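Local coordinates for tyrocidine synthetase 3 (Brevibacillus brevis, PDB 2JGP), which is the peptidyl carrier-condensation bidomain of a nonribosomal peptide synthetase and forms a peptide bond between intermediates carried by neighbouring modules, probably on phosphopantetheine arms, at residues A[52-57]-A[402-407]; A[342-347]-A[496-501]. All coordinates share one frame; numbering follows the deposited sequence.

Contact 1: residues A[52-57]-A[402-407]; sequences HNEYQV and YGHQDY
Tyr55 and His404 bring the backbones closest, with CA atoms 9.5 Å apart, where helix 41-55 and helix 387-403 each run out into a loop, so long side chains must bridge the gap. Glu54 and His404 make the polar link: His404 NE2 donates to Glu54 OE1 over 3.1 Å in a nearly straight bond (166°). The carboxylate oxygen lies in the imidazole plane but is met on its anti side, and the two flat groups stand 75° apart. With CG anti to the backbone N and a bend at chi2 (65°), Glu54 sets its CG 3.3 Å above one face of the Tyr55 ring, near the rim, before presenting OE1. The other imidazole nitrogen, ND1, bonds to the backbone carbonyl of Asp400, a residue of the sodium site; with both nitrogens directed at oxygens, a protonated ring is plausible, and the carboxylate would favour it.

This is a junction between domains: helix 41-55 belongs to the peptidyl carrier, in whose family this helix starts at the phosphopantetheine-bearing serine, and His404 belongs to the condensation domain. Tyr55 suits the buried seam because its ring fills space while its hydroxyl, bonded to Gln17, is satisfied. Tyr55 OH lies 3.8 Å from His404 CE1, and Tyr55 CE2 lies 3.7 Å from Gly403 O. That carbonyl is itself held by Arg14 and Gln272. The amide of Gln405 turns back, NE2 donating to Tyr402 O at 3.1 Å, while Tyr275 stacks on the His404 ring.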
loop_
_atom_site.group_PDB
_atom_site.type_symbol
_atom_site.label_atom_id
_atom_site.label_comp_id
_atom_site.label_asym_id
_atom_site.label_seq_id
_atom_site.Cartn_x
_atom_site.Cartn_y
_atom_site.Cartn_z
ATOM N N HIS A 52 5.833 25.723 -7.190
ATOM C CA HIS A 52 6.256 25.615 -8.584
ATOM C C HIS A 52 7.595 24.881 -8.701
ATOM O O HIS A 52 7.756 24.003 -9.553
ATOM C CB HIS A 52 6.347 26.998 -9.242
ATOM C CG HIS A 52 7.014 26.983 -10.585
ATOM N ND1 HIS A 52 6.414 26.457 -11.710
ATOM C CD2 HIS A 52 8.235 27.415 -10.976
ATOM C CE1 HIS A 52 7.233 26.575 -12.739
ATOM N NE2 HIS A 52 8.346 27.153 -12.321
ATOM N N ASN A 53 8.550 25.237 -7.843
ATOM C CA ASN A 53 9.887 24.641 -7.895
ATOM C C ASN A 53 9.925 23.173 -7.473
ATOM O O ASN A 53 10.583 22.360 -8.121
ATOM C CB ASN A 53 10.876 25.446 -7.043
ATOM C CG ASN A 53 11.189 26.815 -7.637
ATOM O OD1 ASN A 53 10.962 27.063 -8.823
ATOM N ND2 ASN A 53 11.722 27.708 -6.808
ATOM N N GLU A 54 9.234 22.837 -6.388
ATOM C CA GLU A 54 9.275 21.478 -5.851
ATOM C C GLU A 54 8.326 20.539 -6.599
ATOM O O GLU A 54 8.671 19.375 -6.828
ATOM C CB GLU A 54 8.965 21.478 -4.350
ATOM C CG GLU A 54 9.179 20.123 -3.638
ATOM C CD GLU A 54 10.632 19.658 -3.602
ATOM O OE1 GLU A 54 10.866 18.452 -3.360
ATOM O OE2 GLU A 54 11.537 20.486 -3.805
ATOM N N TYR A 55 7.152 21.041 -6.994
ATOM C CA TYR A 55 6.083 20.181 -7.539
ATOM C C TYR A 55 5.560 20.556 -8.930
ATOM O O TYR A 55 4.675 19.877 -9.442
ATOM C CB TYR A 55 4.918 20.120 -6.546
ATOM C CG TYR A 55 5.354 19.637 -5.187
ATOM C CD1 TYR A 55 5.421 20.503 -4.098
ATOM C CD2 TYR A 55 5.749 18.315 -5.001
ATOM C CE1 TYR A 55 5.845 20.054 -2.848
ATOM C CE2 TYR A 55 6.178 17.857 -3.761
ATOM C CZ TYR A 55 6.223 18.728 -2.691
ATOM O OH TYR A 55 6.658 18.266 -1.474
ATOM N N GLN A 56 6.102 21.609 -9.544
ATOM C CA GLN A 56 5.608 22.092 -10.845
ATOM C C GLN A 56 4.091 22.266 -10.855
ATOM O O GLN A 56 3.414 21.890 -11.817
ATOM C CB GLN A 56 6.024 21.148 -11.979
ATOM C CG GLN A 56 7.362 21.457 -12.599
ATOM C CD GLN A 56 7.610 20.628 -13.832
ATOM O OE1 GLN A 56 7.412 19.416 -13.822
ATOM N NE2 GLN A 56 8.046 21.276 -14.909
ATOM N N VAL A 57 3.558 22.808 -9.766
ATOM C CA VAL A 57 2.146 23.138 -9.685
ATOM C C VAL A 57 2.059 24.648 -9.557
ATOM O O VAL A 57 2.678 25.236 -8.673
ATOM C CB VAL A 57 1.460 22.443 -8.503
ATOM C CG1 VAL A 57 0.015 22.910 -8.371
ATOM C CG2 VAL A 57 1.515 20.924 -8.690
ATOM N N TYR A 402 5.410 10.472 1.974
ATOM C CA TYR A 402 4.120 10.583 1.289
ATOM C C TYR A 402 4.125 11.733 0.274
ATOM O O TYR A 402 3.556 11.603 -0.811
ATOM C CB TYR A 402 2.969 10.780 2.280
ATOM C CG TYR A 402 2.815 9.682 3.319
ATOM C CD1 TYR A 402 2.303 9.970 4.580
ATOM C CD2 TYR A 402 3.197 8.368 3.056
ATOM C CE1 TYR A 402 2.164 8.979 5.550
ATOM C CE2 TYR A 402 3.056 7.370 4.023
ATOM C CZ TYR A 402 2.541 7.687 5.261
ATOM O OH TYR A 402 2.408 6.715 6.227
ATOM N N GLY A 403 4.785 12.834 0.622
ATOM C CA GLY A 403 4.937 13.968 -0.293
ATOM C C GLY A 403 5.794 13.660 -1.516
ATOM O O GLY A 403 5.745 14.380 -2.511
ATOM N N HIS A 404 6.591 12.600 -1.435
ATOM C CA HIS A 404 7.446 12.199 -2.542
ATOM C C HIS A 404 7.178 10.767 -2.977
ATOM O O HIS A 404 8.079 10.075 -3.443
ATOM C CB HIS A 404 8.902 12.414 -2.162
ATOM C CG HIS A 404 9.221 13.848 -1.885
ATOM N ND1 HIS A 404 8.993 14.432 -0.658
ATOM C CD2 HIS A 404 9.689 14.828 -2.690
ATOM C CE1 HIS A 404 9.336 15.708 -0.714
ATOM N NE2 HIS A 404 9.759 15.971 -1.938
ATOM N N GLN A 405 5.915 10.352 -2.878
ATOM C CA GLN A 405 5.517 8.980 -3.196
ATOM C C GLN A 405 5.425 8.675 -4.695
ATOM O O GLN A 405 5.307 7.505 -5.090
ATOM C CB GLN A 405 4.178 8.650 -2.526
ATOM C CG GLN A 405 2.961 9.281 -3.182
ATOM C CD GLN A 405 1.680 8.861 -2.510
ATOM O OE1 GLN A 405 1.018 7.913 -2.939
ATOM N NE2 GLN A 405 1.336 9.542 -1.432
ATOM N N ASP A 406 5.482 9.703 -5.538
ATOM C CA ASP A 406 5.337 9.503 -6.981
ATOM C C ASP A 406 6.682 9.233 -7.659
ATOM O O ASP A 406 6.996 9.783 -8.722
ATOM C CB ASP A 406 4.602 10.686 -7.606
ATOM C CG ASP A 406 3.168 10.784 -7.123
ATOM O OD1 ASP A 406 2.413 9.809 -7.300
ATOM O OD2 ASP A 406 2.795 11.822 -6.556
ATOM N N TYR A 407 7.467 8.379 -7.012
ATOM C CA TYR A 407 8.699 7.839 -7.563
ATOM C C TYR A 407 8.637 6.324 -7.370
ATOM O O TYR A 407 8.644 5.856 -6.240
ATOM C CB TYR A 407 9.898 8.432 -6.832
ATOM C CG TYR A 407 11.242 8.001 -7.371
ATOM C CD1 TYR A 407 11.610 8.283 -8.682
ATOM C CD2 TYR A 407 12.156 7.336 -6.560
ATOM C CE1 TYR A 407 12.845 7.898 -9.177
ATOM C CE2 TYR A 407 13.394 6.951 -7.046
ATOM C CZ TYR A 407 13.733 7.230 -8.351
ATOM O OH TYR A 407 14.964 6.849 -8.829
#

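Contact 2: residues A[342-347]-A[496-501]; sequences AKYAGQ and SRHFLT
Tyr344 and His498 mark the nearest approach of the backbones, their CA atoms 9.7 Å apart, with the end of helix 329-345 on one side and a turn within helix 489-508 on the other. These two aromatic residues make the whole contact. They meet rim to rim, neither lying over the face of the other, with centroids 5.9 Å apart and planes inclined at 51°. Tyr344 reaches across with its phenol end, and its CE1 and CZ come to 3.7 and 3.6 Å from His498 CD2. CE1 lies at the imidazole edge, in its plane. The hydroxyl is modelled too near CD2 to be interpreted. A chi1 of -93°, well off a staggered value, swings the tyrosine ring to this position. Tyrosine suits the gap because its phenol carries the contact most of the way; the shorter His498, its CB pointing toward the other segment, needs only a small ring.

Both backbones are also tied locally. Thr501 OG1 donates to His498 O at 2.7 Å, its hydroxyl folded back on the helix that carries the imidazole. After Ala345, Gly346 turns to positive phi, which glycine accepts easily, and Gln347 N closes on Ala342 O at 3.2 Å, ending helix 329-345.

Around this surface patch, Phe495 meets the Tyr344 ring edge-to-face and Met519 touches His498, while Lys343 bonds to carbonyls of the C-terminal tail. On the inner side of helix 489-508, Phe499 packs between helix 329-345 and Ile478 of strand 476-483, and the small Ser496 lies against strands 476-483 and 303-309.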
loop_
_atom_site.group_PDB
_atom_site.type_symbol
_atom_site.label_atom_id
_atom_site.label_comp_id
_atom_site.label_asym_id
_atom_site.label_seq_id
_atom_site.Cartn_x
_atom_site.Cartn_y
_atom_site.Cartn_z
ATOM N N ALA A 342 15.466 -1.868 16.710
ATOM C CA ALA A 342 16.702 -1.264 17.210
ATOM C C ALA A 342 17.280 -2.043 18.393
ATOM O O ALA A 342 18.494 -2.234 18.490
ATOM C CB ALA A 342 16.461 0.189 17.604
ATOM N N LYS A 343 16.405 -2.492 19.286
ATOM C CA LYS A 343 16.833 -3.236 20.471
ATOM C C LYS A 343 17.263 -4.665 20.127
ATOM O O LYS A 343 18.276 -5.148 20.634
ATOM C CB LYS A 343 15.735 -3.226 21.538
ATOM C CG LYS A 343 15.614 -1.877 22.239
ATOM C CD LYS A 343 14.584 -1.889 23.356
ATOM C CE LYS A 343 14.439 -0.508 23.970
ATOM N NZ LYS A 343 15.701 -0.060 24.622
ATOM N N TYR A 344 16.507 -5.331 19.259
ATOM C CA TYR A 344 16.879 -6.670 18.792
ATOM C C TYR A 344 18.172 -6.651 17.984
ATOM O O TYR A 344 19.054 -7.484 18.195
ATOM C CB TYR A 344 15.744 -7.304 17.970
ATOM C CG TYR A 344 14.836 -8.158 18.811
ATOM C CD1 TYR A 344 13.908 -7.583 19.661
ATOM C CD2 TYR A 344 14.942 -9.546 18.794
ATOM C CE1 TYR A 344 13.084 -8.360 20.457
ATOM C CE2 TYR A 344 14.132 -10.337 19.587
ATOM C CZ TYR A 344 13.203 -9.739 20.420
ATOM O OH TYR A 344 12.392 -10.525 21.209
ATOM N N ALA A 345 18.289 -5.681 17.082
ATOM C CA ALA A 345 19.408 -5.621 16.152
ATOM C C ALA A 345 20.655 -4.944 16.727
ATOM O O ALA A 345 21.742 -5.102 16.181
ATOM C CB ALA A 345 18.980 -4.911 14.876
ATOM N N GLY A 346 20.493 -4.181 17.807
ATOM C CA GLY A 346 21.585 -3.376 18.358
ATOM C C GLY A 346 22.048 -2.314 17.376
ATOM O O GLY A 346 23.250 -2.071 17.236
ATOM N N GLN A 347 21.087 -1.695 16.692
ATOM C CA GLN A 347 21.355 -0.682 15.668
ATOM C C GLN A 347 20.499 0.554 15.914
ATOM O O GLN A 347 19.442 0.469 16.542
ATOM C CB GLN A 347 21.054 -1.247 14.278
ATOM C CG GLN A 347 22.024 -2.317 13.817
ATOM C CD GLN A 347 21.658 -2.887 12.469
ATOM O OE1 GLN A 347 20.507 -3.259 12.235
ATOM N NE2 GLN A 347 22.632 -2.965 11.571
ATOM N N SER A 496 6.955 -10.502 19.610
ATOM C CA SER A 496 5.650 -9.838 19.652
ATOM C C SER A 496 5.311 -9.292 21.043
ATOM O O SER A 496 4.838 -8.164 21.164
ATOM C CB SER A 496 4.554 -10.802 19.194
ATOM O OG SER A 496 4.833 -11.305 17.897
ATOM N N ARG A 497 5.547 -10.096 22.082
ATOM C CA ARG A 497 5.351 -9.657 23.467
ATOM C C ARG A 497 6.224 -8.447 23.781
ATOM O O ARG A 497 5.796 -7.541 24.491
ATOM C CB ARG A 497 5.672 -10.783 24.463
ATOM C CG ARG A 497 4.739 -11.990 24.394
ATOM C CD ARG A 497 4.855 -12.877 25.636
ATOM N NE ARG A 497 6.177 -13.499 25.774
ATOM C CZ ARG A 497 6.571 -14.614 25.154
ATOM N NH1 ARG A 497 5.756 -15.268 24.328
ATOM N NH2 ARG A 497 7.800 -15.079 25.360
ATOM N N HIS A 498 7.451 -8.444 23.258
ATOM C CA HIS A 498 8.360 -7.318 23.445
ATOM C C HIS A 498 7.843 -6.047 22.772
ATOM O O HIS A 498 8.028 -4.950 23.300
ATOM C CB HIS A 498 9.773 -7.655 22.958
ATOM C CG HIS A 498 10.523 -8.574 23.875
ATOM N ND1 HIS A 498 10.126 -8.823 25.171
ATOM C CD2 HIS A 498 11.661 -9.282 23.690
ATOM C CE1 HIS A 498 10.976 -9.662 25.738
ATOM N NE2 HIS A 498 11.919 -9.954 24.861
ATOM N N PHE A 499 7.178 -6.184 21.629
ATOM C CA PHE A 499 6.524 -5.033 21.006
ATOM C C PHE A 499 5.467 -4.443 21.949
ATOM O O PHE A 499 5.374 -3.220 22.109
ATOM C CB PHE A 499 5.874 -5.398 19.665
ATOM C CG PHE A 499 5.147 -4.245 19.023
ATOM C CD1 PHE A 499 5.837 -3.310 18.265
ATOM C CD2 PHE A 499 3.781 -4.078 19.206
ATOM C CE1 PHE A 499 5.172 -2.233 17.690
ATOM C CE2 PHE A 499 3.108 -2.999 18.636
ATOM C CZ PHE A 499 3.809 -2.078 17.877
ATOM N N LEU A 500 4.675 -5.318 22.564
ATOM C CA LEU A 500 3.615 -4.883 23.469
ATOM C C LEU A 500 4.172 -4.262 24.743
ATOM O O LEU A 500 3.564 -3.350 25.292
ATOM C CB LEU A 500 2.682 -6.043 23.824
ATOM C CG LEU A 500 1.916 -6.667 22.659
ATOM C CD1 LEU A 500 1.080 -7.842 23.158
ATOM C CD2 LEU A 500 1.051 -5.630 21.958
ATOM N N THR A 501 5.312 -4.762 25.222
ATOM C CA THR A 501 5.967 -4.154 26.376
ATOM C C THR A 501 6.473 -2.749 26.018
ATOM O O THR A 501 6.284 -1.806 26.781
ATOM C CB THR A 501 7.110 -5.037 26.946
ATOM O OG1 THR A 501 8.115 -5.246 25.950
ATOM C CG2 THR A 501 6.577 -6.389 27.391
#

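Overall arrangement
The two contacts are separate, their centres 35 Å apart and their nearest atoms about 15 Å apart, yet their segments alternate along the chain. Contact 1 joins the carrier to the condensation domain; contact 2 lies wholly within the latter, at its surface, tying helix 329-345 to the late helix 489-508. Contact 1 is buried and lies near the bound sodium ion, about 7 Å from the side chain of His404, whose ligands Gln396 and Asp400 lie on helix 387-403. The HHxxxDG motif of condensation domains, which runs into the start of helix 227-241, contributes to neither, so both contacts are structural joints outside that motif.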